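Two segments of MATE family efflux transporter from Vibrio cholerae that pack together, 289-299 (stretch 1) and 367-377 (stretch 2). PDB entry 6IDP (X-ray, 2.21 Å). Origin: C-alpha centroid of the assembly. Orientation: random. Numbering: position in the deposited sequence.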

# COMPACT_ATOMS: atom_id res chain seq x y z
N SER A 289 4.37 -4.77 -8.99
CA SER A 289 4.71 -5.50 -10.22
C SER A 289 6.18 -5.87 -10.28
O SER A 289 6.54 -6.94 -10.77
CB SER A 289 4.32 -4.67 -11.45
OG SER A 289 4.97 -3.41 -11.44
N LEU A 290 7.04 -4.99 -9.77
CA LEU A 290 8.48 -5.19 -9.81
C LEU A 290 9.02 -6.31 -8.89
O LEU A 290 9.86 -7.09 -9.32
CB LEU A 290 9.19 -3.87 -9.50
CG LEU A 290 10.72 -3.83 -9.60
CD1 LEU A 290 11.16 -4.27 -10.98
CD2 LEU A 290 11.23 -2.44 -9.28
N PRO A 291 8.54 -6.39 -7.63
CA PRO A 291 9.10 -7.45 -6.77
C PRO A 291 8.99 -8.90 -7.29
O PRO A 291 9.94 -9.64 -7.07
CB PRO A 291 8.31 -7.28 -5.47
CG PRO A 291 7.97 -5.84 -5.42
CD PRO A 291 7.68 -5.47 -6.85
N PRO A 292 7.87 -9.29 -7.93
CA PRO A 292 7.87 -10.67 -8.44
C PRO A 292 8.92 -10.89 -9.53
O PRO A 292 9.52 -11.96 -9.58
CB PRO A 292 6.47 -10.84 -9.03
CG PRO A 292 5.65 -9.77 -8.42
CD PRO A 292 6.57 -8.63 -8.15
N MET A 293 9.12 -9.90 -10.38
CA MET A 293 10.13 -9.98 -11.43
C MET A 293 11.52 -10.13 -10.82
O MET A 293 12.30 -10.98 -11.24
CB MET A 293 10.07 -8.74 -12.33
CG MET A 293 8.71 -8.48 -12.97
SD MET A 293 8.66 -6.96 -13.95
CE MET A 293 9.61 -7.44 -15.39
N ILE A 294 11.81 -9.30 -9.82
CA ILE A 294 13.10 -9.34 -9.14
C ILE A 294 13.33 -10.67 -8.43
O ILE A 294 14.40 -11.27 -8.54
CB ILE A 294 13.24 -8.19 -8.11
CG1 ILE A 294 13.14 -6.83 -8.80
CG2 ILE A 294 14.55 -8.29 -7.36
CD1 ILE A 294 14.25 -6.57 -9.79
N GLY A 295 12.31 -11.13 -7.69
CA GLY A 295 12.40 -12.36 -6.94
C GLY A 295 12.66 -13.57 -7.82
O GLY A 295 13.50 -14.41 -7.51
N ARG A 296 11.93 -13.66 -8.93
CA ARG A 296 12.11 -14.76 -9.87
C ARG A 296 13.51 -14.73 -10.49
O ARG A 296 14.15 -15.76 -10.64
CB ARG A 296 11.05 -14.72 -10.97
CG ARG A 296 10.97 -16.01 -11.79
CD ARG A 296 10.32 -15.78 -13.15
NE ARG A 296 11.03 -14.77 -13.93
CZ ARG A 296 12.16 -14.99 -14.60
NH1 ARG A 296 12.72 -16.19 -14.58
NH2 ARG A 296 12.74 -14.00 -15.27
N MET A 297 13.97 -13.53 -10.84
CA MET A 297 15.28 -13.37 -11.46
C MET A 297 16.40 -13.75 -10.49
O MET A 297 17.39 -14.35 -10.90
CB MET A 297 15.47 -11.94 -11.97
CG MET A 297 14.74 -11.64 -13.27
SD MET A 297 14.95 -9.94 -13.86
CE MET A 297 14.68 -9.03 -12.36
N LEU A 298 16.22 -13.42 -9.21
CA LEU A 298 17.20 -13.80 -8.19
C LEU A 298 17.30 -15.32 -8.08
O LEU A 298 18.40 -15.87 -7.95
CB LEU A 298 16.82 -13.20 -6.83
CG LEU A 298 17.75 -13.57 -5.67
CD1 LEU A 298 19.19 -13.24 -5.99
CD2 LEU A 298 17.32 -12.88 -4.37
N GLY A 299 16.16 -16.00 -8.13
CA GLY A 299 16.15 -17.45 -8.04
C GLY A 299 16.83 -18.11 -9.22
O GLY A 299 17.49 -19.14 -9.08
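Stretch 2, residues 367-377: MLMVSVANALG

Stretch 2 continues a helix that begins earlier in the chain; the assigned helix runs through Ala375, and Gly377 is the first residue to leave helical phi/psi. Gly377 has a positive phi (80°), and its N bonds back to Asn374 O at 2.9 Å, closing the last turn as a Schellman motif. Stretch 1 is helical throughout but kinked at Pro291 and Pro292, whose nitrogens carry no hydrogen and make no bond to the preceding turn; regular bonding resumes with Ile294 N to Leu290 O at 3.0 Å. The two helices run in broadly the same direction, with a crossing angle of -34° and axes that approach to 8.7 Å. The CA atoms of Pro291 and Ala375 are the nearest across the stretches, 4.9 Å apart.

At this point the methyl of Ala375 meets the backbone and ring of Pro291. Ala375 points toward stretch 1, and its CB lies 3.6 Å from Pro291 O, 3.9 Å from Pro291 CB and 3.8 Å from Ile294 CB. One turn beyond Pro291, Gly295, which has no side chain, lies with its CA 3.8 Å from Ala375 O.

Leucine and valine side chains extend the contact in both directions along the helices. Toward the N-terminal end, Leu290 CD2 reaches Val372 CG2 at 3.8 Å and Leu368 CG at 4.3 Å. Separately, Pro291 CG rests 3.9 Å from Ser371 CB. The hydroxyl of Ser371 is engaged within its own helix, its OG donating to Leu368 O at 2.8 Å. Toward the C-terminal end, the side chain of Leu376 starts out sideways but its tip approaches stretch 1, placing CD2 3.7 Å from Ile294 CG2 and 3.8 Å from Leu298 CD2. Leu298 CD2 also packs 3.7 Å from Leu376 O. No hydrogen bond joins the two stretches; the contact, which buries 421 Å² in total, rests on apolar packing and close-fitting backbone.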

# COMPACT_ATOMS: atom_id res chain seq x y z
N MET A 367 10.58 4.46 -2.15
CA MET A 367 9.54 3.44 -2.19
C MET A 367 10.00 2.23 -3.00
O MET A 367 9.76 1.09 -2.62
CB MET A 367 8.25 4.01 -2.79
CG MET A 367 7.61 5.12 -1.97
SD MET A 367 6.34 6.01 -2.88
CE MET A 367 5.19 4.69 -3.26
N LEU A 368 10.66 2.51 -4.12
CA LEU A 368 11.12 1.48 -5.03
C LEU A 368 12.19 0.61 -4.38
O LEU A 368 12.16 -0.61 -4.47
CB LEU A 368 11.67 2.11 -6.31
CG LEU A 368 11.27 1.50 -7.65
CD1 LEU A 368 9.77 1.53 -7.83
CD2 LEU A 368 11.96 2.24 -8.78
N MET A 369 13.14 1.27 -3.71
CA MET A 369 14.25 0.57 -3.07
C MET A 369 13.78 -0.34 -1.93
O MET A 369 14.35 -1.41 -1.72
CB MET A 369 15.28 1.57 -2.57
CG MET A 369 15.99 2.35 -3.68
SD MET A 369 16.89 1.29 -4.83
CE MET A 369 15.78 1.22 -6.23
N VAL A 370 12.74 0.09 -1.21
CA VAL A 370 12.16 -0.74 -0.16
C VAL A 370 11.61 -2.04 -0.73
O VAL A 370 11.91 -3.12 -0.24
CB VAL A 370 11.03 -0.00 0.61
CG1 VAL A 370 10.22 -0.99 1.45
CG2 VAL A 370 11.60 1.10 1.48
N SER A 371 10.81 -1.92 -1.79
CA SER A 371 10.20 -3.08 -2.41
C SER A 371 11.24 -3.99 -3.06
O SER A 371 11.08 -5.21 -3.08
CB SER A 371 9.16 -2.65 -3.45
OG SER A 371 9.78 -2.02 -4.56
N VAL A 372 12.30 -3.40 -3.60
CA VAL A 372 13.37 -4.16 -4.22
C VAL A 372 14.18 -4.93 -3.17
O VAL A 372 14.51 -6.10 -3.37
CB VAL A 372 14.31 -3.25 -5.05
CG1 VAL A 372 15.62 -3.96 -5.37
CG2 VAL A 372 13.62 -2.80 -6.33
N ALA A 373 14.48 -4.27 -2.06
CA ALA A 373 15.19 -4.90 -0.95
C ALA A 373 14.43 -6.12 -0.43
O ALA A 373 15.02 -7.18 -0.23
CB ALA A 373 15.41 -3.90 0.17
N ASN A 374 13.12 -5.96 -0.21
CA ASN A 374 12.28 -7.07 0.22
C ASN A 374 12.28 -8.21 -0.80
O ASN A 374 12.34 -9.39 -0.43
CB ASN A 374 10.84 -6.60 0.46
CG ASN A 374 10.66 -5.91 1.80
OD1 ASN A 374 11.20 -6.35 2.82
ND2 ASN A 374 9.89 -4.83 1.81
N ALA A 375 12.22 -7.86 -2.08
CA ALA A 375 12.18 -8.84 -3.16
C ALA A 375 13.45 -9.69 -3.19
O ALA A 375 13.41 -10.84 -3.63
CB ALA A 375 11.97 -8.15 -4.49
N LEU A 376 14.56 -9.12 -2.74
CA LEU A 376 15.83 -9.82 -2.68
C LEU A 376 16.02 -10.56 -1.36
O LEU A 376 17.09 -11.12 -1.10
CB LEU A 376 16.99 -8.85 -2.90
CG LEU A 376 17.12 -8.19 -4.28
CD1 LEU A 376 18.08 -7.02 -4.22
CD2 LEU A 376 17.56 -9.20 -5.32
N GLY A 377 15.00 -10.54 -0.51
CA GLY A 377 15.08 -11.21 0.77
C GLY A 377 15.83 -10.42 1.83
O GLY A 377 16.11 -10.92 2.92